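Local coordinates for protein peroxin 22 (Pichia angusta, PDB 5NKZ) that forms a complex with the ubiquitin-conjugating enzyme Pex4p through its soluble domain and is probably involved in peroxisome biogenesis, at residues 30-35 against 53-58; 36-41 against 61-66. All coordinates share one frame; numbering follows the deposited sequence.

Overall arrangement
From the N terminus, strand 32-36 runs into the loop 37-41, helix 46-51 follows, and the chain returns as strand 55-59 before reaching helix 65-71. Interaction 1 closes the first loop by pairing the two strands; 17 residues lie between its segments, helix 46-51 among them. Interaction 2 closes a second loop, bringing 36-41 against 61-66 at and just beyond the C-terminal ends of the same strands. The segments alternate along the chain, so the two closures cross rather than nest. The centres of interactions 1 and 2 are about 15 Å apart, on opposite sides of the chain's centre. Where they meet, Leu36 N and Ile58 O, 3.0 Å apart, probably continue the ladder.

Interaction 1 (30-35 against 53-58); sequences QSVSLV and PNLTVI
Val32 pairs with Leu55, and the same parallel register carries on through Ser33-Thr56, Leu34-Val57 and Val35-Ile58. Four backbone hydrogen bonds establish it. Val32 N donates to Asn54 O (2.9 Å), and Thr56 N gives its hydrogen to Val32 O. Leu34 N reaches Thr56 O at 2.7 Å, and Ile58 N closes on Leu34 O at 2.8 Å. Val32 and Leu34 thus use both N and O, each bonding to the residues flanking its partner, as parallel pairing requires; the strand segments cross at -23°.

These are the two strands of a beta-alpha-beta unit with helix 46-51 between them. Strand 32-36 is central in the five-stranded parallel sheet, with strand 101-103 on its other edge. The strand order 3-2-1-4-5 is consistent with a Rossmann-like fold.

Apolar contacts occupy both faces. On one, Leu55 CD1 comes to 3.8 Å from Leu34 CB. With CG anti to the backbone N (chi1 179°), Leu34 runs alongside Val57 in the same direction, Leu34 CD2 to Val57 CG2 4.1 Å; helix 46-51 covers Leu55 and Val57. On the opposite face Val35 CG1 meets Ile58 CD1 at 4.0 Å under Leu94 of helix 87-97.

Polar side chains contribute less. Asn54 ND2 makes a weak bond of 3.5 Å to Ser31 OG. Ser33 OG bonds instead to Ser99, and Thr56 OG1 makes weak bonds to the Pex4p chain.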
# COMPACT_ATOMS: atom_id res chain seq x y z
N GLN C 30 5.48 -10.97 16.12
CA GLN C 30 5.77 -12.39 15.86
C GLN C 30 5.14 -12.74 14.50
O GLN C 30 4.13 -13.45 14.46
CB GLN C 30 5.15 -13.23 17.04
CG GLN C 30 5.31 -14.77 17.04
CD GLN C 30 4.06 -15.52 17.56
OE1 GLN C 30 3.96 -16.76 17.49
NE2 GLN C 30 3.10 -14.77 18.07
N SER C 31 5.69 -12.24 13.38
CA SER C 31 4.91 -12.13 12.08
C SER C 31 4.61 -13.44 11.36
O SER C 31 5.54 -14.09 10.97
CB SER C 31 5.66 -11.23 11.10
OG SER C 31 5.56 -9.87 11.48
N VAL C 32 3.36 -13.81 11.17
CA VAL C 32 3.04 -15.10 10.56
C VAL C 32 1.99 -14.92 9.47
O VAL C 32 0.97 -14.23 9.66
CB VAL C 32 2.52 -16.13 11.63
CG1 VAL C 32 2.21 -17.51 11.02
CG2 VAL C 32 3.46 -16.18 12.83
N SER C 33 2.26 -15.54 8.32
CA SER C 33 1.28 -15.64 7.25
C SER C 33 0.68 -17.04 7.28
O SER C 33 1.41 -18.03 7.22
CB SER C 33 1.90 -15.35 5.85
OG SER C 33 2.18 -13.96 5.65
N LEU C 34 -0.63 -17.14 7.37
CA LEU C 34 -1.27 -18.43 7.47
C LEU C 34 -2.14 -18.69 6.29
O LEU C 34 -3.14 -17.99 6.12
CB LEU C 34 -2.10 -18.47 8.77
CG LEU C 34 -2.90 -19.74 9.10
CD1 LEU C 34 -1.99 -20.96 9.05
CD2 LEU C 34 -3.58 -19.56 10.45
N VAL C 35 -1.81 -19.68 5.47
CA VAL C 35 -2.69 -19.94 4.33
C VAL C 35 -3.50 -21.17 4.60
O VAL C 35 -2.96 -22.26 4.87
CB VAL C 35 -2.00 -19.94 2.89
CG1 VAL C 35 -0.69 -19.15 2.91
CG2 VAL C 35 -1.76 -21.34 2.30
N PRO C 53 -1.65 -9.76 16.68
CA PRO C 53 -1.92 -8.70 15.70
C PRO C 53 -1.23 -8.91 14.35
O PRO C 53 -1.82 -8.64 13.29
CB PRO C 53 -1.38 -7.43 16.38
CG PRO C 53 -1.36 -7.73 17.83
CD PRO C 53 -0.98 -9.18 17.87
N ASN C 54 -0.00 -9.43 14.40
CA ASN C 54 0.78 -9.76 13.21
C ASN C 54 0.52 -11.15 12.61
O ASN C 54 1.43 -11.75 11.99
CB ASN C 54 2.28 -9.58 13.47
CG ASN C 54 2.62 -8.19 13.93
OD1 ASN C 54 1.92 -7.60 14.76
ND2 ASN C 54 3.70 -7.65 13.37
N LEU C 55 -0.68 -11.67 12.78
CA LEU C 55 -1.04 -12.88 12.10
C LEU C 55 -1.86 -12.37 10.96
O LEU C 55 -2.55 -11.34 11.09
CB LEU C 55 -1.83 -13.80 13.00
CG LEU C 55 -2.61 -14.97 12.36
CD1 LEU C 55 -1.75 -15.99 11.64
CD2 LEU C 55 -3.38 -15.64 13.51
N THR C 56 -1.74 -13.04 9.82
CA THR C 56 -2.41 -12.61 8.62
C THR C 56 -2.79 -13.89 7.90
O THR C 56 -1.95 -14.75 7.66
CB THR C 56 -1.47 -11.69 7.78
OG1 THR C 56 -1.05 -10.54 8.55
CG2 THR C 56 -2.20 -11.21 6.53
N VAL C 57 -4.06 -14.02 7.60
CA VAL C 57 -4.61 -15.23 7.02
C VAL C 57 -4.95 -15.05 5.52
O VAL C 57 -5.63 -14.09 5.12
CB VAL C 57 -5.91 -15.64 7.77
CG1 VAL C 57 -6.73 -16.65 6.99
CG2 VAL C 57 -5.57 -16.19 9.16
N ILE C 58 -4.56 -16.04 4.73
CA ILE C 58 -4.77 -16.04 3.31
C ILE C 58 -5.67 -17.23 2.92
O ILE C 58 -5.26 -18.39 3.01
CB ILE C 58 -3.38 -16.07 2.60
CG1 ILE C 58 -2.51 -14.92 3.15
CG2 ILE C 58 -3.50 -15.97 1.07
CD1 ILE C 58 -1.04 -15.13 2.95

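Interaction 2 (36-41 against 61-66); sequences LTQKDL and PSVDKS
The peptide group joining Thr37 to Gln38 carries a methyl of Val63 on one face: Val63 CG2 sits over Gln38 N at 3.4 Å and is 3.8 Å from Thr37 C. At the N-H edge of that peptide, Ser62 OG accepts a weak hydrogen bond from Gln38 N, 3.5 Å long with an N-H...O angle of 160°; it lies clearly out of the peptide plane, on the same side as the methyl. A second flat group, the carboxylate of Asp40, is met from above its plane by Thr37 OG1, which donates to Asp40 OD2 at 2.7 Å. The other oxygen, Asp40 OD1, is bonded to Asn127 and Thr105.

Thr37 OG1 also accepts from Asp40 N, three residues on, at 3.2 Å. That bond defines an ST motif, and it holds the turn leading out of strand 32-36 into the 3-10 segment that begins at Asp40. The contact joins the loops that follow two neighbouring strands of the parallel sheet, 32-36 and 55-59, the second loop leading into helix 65-71.

Val63 CG1 is anti to the backbone N (chi1 -178°) and CG2 lies beside that N; both methyls come 4.0 Å from Leu41 CD1, the two side chains crossing at a slant. Phe68 of helix 65-71 packs on Val63 as well. Nearer the surface, the aliphatic Gln38 CG lies against Ser62 CB at 3.7 Å, and His60 makes a further weak bond with Ser62 OG. Helix 65-71 itself starts at the N-cap Asp64, whose OD2 takes the backbone N of Glu67 and, through its syn lone pair, the hydroxyl Ser66 OG.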
# COMPACT_ATOMS: atom_id res chain seq x y z
N LEU C 36 -4.82 -20.94 4.52
CA LEU C 36 -5.84 -21.94 4.82
C LEU C 36 -6.57 -22.37 3.55
O LEU C 36 -7.29 -21.58 2.96
CB LEU C 36 -6.84 -21.39 5.84
CG LEU C 36 -6.27 -20.88 7.17
CD1 LEU C 36 -7.33 -20.18 8.03
CD2 LEU C 36 -5.57 -22.00 7.92
N THR C 37 -6.36 -23.61 3.13
CA THR C 37 -7.32 -24.33 2.30
C THR C 37 -8.47 -24.85 3.17
O THR C 37 -8.35 -24.91 4.38
CB THR C 37 -6.64 -25.56 1.64
OG1 THR C 37 -6.08 -26.41 2.65
CG2 THR C 37 -5.55 -25.12 0.71
N GLN C 38 -9.58 -25.23 2.53
CA GLN C 38 -10.62 -26.09 3.10
C GLN C 38 -10.12 -27.08 4.17
O GLN C 38 -10.62 -27.07 5.28
CB GLN C 38 -11.27 -26.88 1.95
CG GLN C 38 -12.38 -26.11 1.29
CD GLN C 38 -13.77 -26.54 1.72
OE1 GLN C 38 -13.99 -26.98 2.86
NE2 GLN C 38 -14.74 -26.40 0.81
N LYS C 39 -9.08 -27.85 3.86
CA LYS C 39 -8.59 -28.89 4.74
C LYS C 39 -7.85 -28.26 5.88
O LYS C 39 -8.14 -28.52 7.02
CB LYS C 39 -7.68 -29.86 3.99
CG LYS C 39 -8.42 -30.71 2.94
CD LYS C 39 -8.62 -29.99 1.60
CE LYS C 39 -8.53 -30.89 0.36
NZ LYS C 39 -7.73 -30.19 -0.69
N ASP C 40 -6.91 -27.38 5.59
CA ASP C 40 -6.15 -26.71 6.66
C ASP C 40 -7.02 -26.06 7.74
O ASP C 40 -6.62 -25.94 8.88
CB ASP C 40 -5.23 -25.67 6.04
CG ASP C 40 -4.11 -26.31 5.23
OD1 ASP C 40 -3.44 -27.24 5.75
OD2 ASP C 40 -3.89 -25.87 4.07
N LEU C 41 -8.22 -25.67 7.35
CA LEU C 41 -9.21 -24.95 8.17
C LEU C 41 -9.54 -25.51 9.56
O LEU C 41 -9.96 -24.76 10.44
CB LEU C 41 -10.51 -24.86 7.34
CG LEU C 41 -11.45 -23.68 7.49
CD1 LEU C 41 -12.02 -23.29 6.13
CD2 LEU C 41 -12.58 -24.03 8.43
N PRO C 61 -8.96 -19.99 -2.85
CA PRO C 61 -10.22 -19.72 -3.55
C PRO C 61 -11.37 -20.58 -3.04
O PRO C 61 -12.50 -20.11 -2.97
CB PRO C 61 -9.91 -20.08 -5.01
CG PRO C 61 -8.44 -19.96 -5.14
CD PRO C 61 -7.85 -20.22 -3.80
N SER C 62 -11.08 -21.83 -2.67
CA SER C 62 -12.08 -22.78 -2.14
C SER C 62 -12.82 -22.25 -0.92
O SER C 62 -13.98 -22.59 -0.73
CB SER C 62 -11.45 -24.12 -1.74
OG SER C 62 -10.83 -23.99 -0.47
N VAL C 63 -12.14 -21.45 -0.10
CA VAL C 63 -12.72 -20.87 1.11
C VAL C 63 -13.22 -19.45 0.88
O VAL C 63 -12.41 -18.55 0.65
CB VAL C 63 -11.67 -20.84 2.25
CG1 VAL C 63 -12.28 -20.29 3.54
CG2 VAL C 63 -11.07 -22.23 2.44
N ASP C 64 -14.54 -19.26 0.97
CA ASP C 64 -15.14 -17.93 0.90
C ASP C 64 -14.84 -17.10 2.15
O ASP C 64 -14.97 -17.58 3.27
CB ASP C 64 -16.66 -18.02 0.73
CG ASP C 64 -17.33 -16.64 0.70
OD1 ASP C 64 -17.31 -15.98 -0.37
OD2 ASP C 64 -17.87 -16.20 1.75
N LYS C 65 -14.47 -15.85 1.95
CA LYS C 65 -14.07 -14.99 3.05
C LYS C 65 -15.22 -14.74 3.98
O LYS C 65 -15.09 -14.97 5.17
CB LYS C 65 -13.45 -13.67 2.56
CG LYS C 65 -12.78 -12.78 3.62
CD LYS C 65 -12.91 -11.31 3.31
CE LYS C 65 -12.31 -10.39 4.37
NZ LYS C 65 -10.87 -10.29 4.11
N SER C 66 -16.35 -14.29 3.46
CA SER C 66 -17.41 -13.82 4.36
C SER C 66 -18.07 -14.97 5.18
O SER C 66 -18.54 -14.75 6.31
CB SER C 66 -18.43 -12.96 3.60
OG SER C 66 -19.35 -13.78 2.92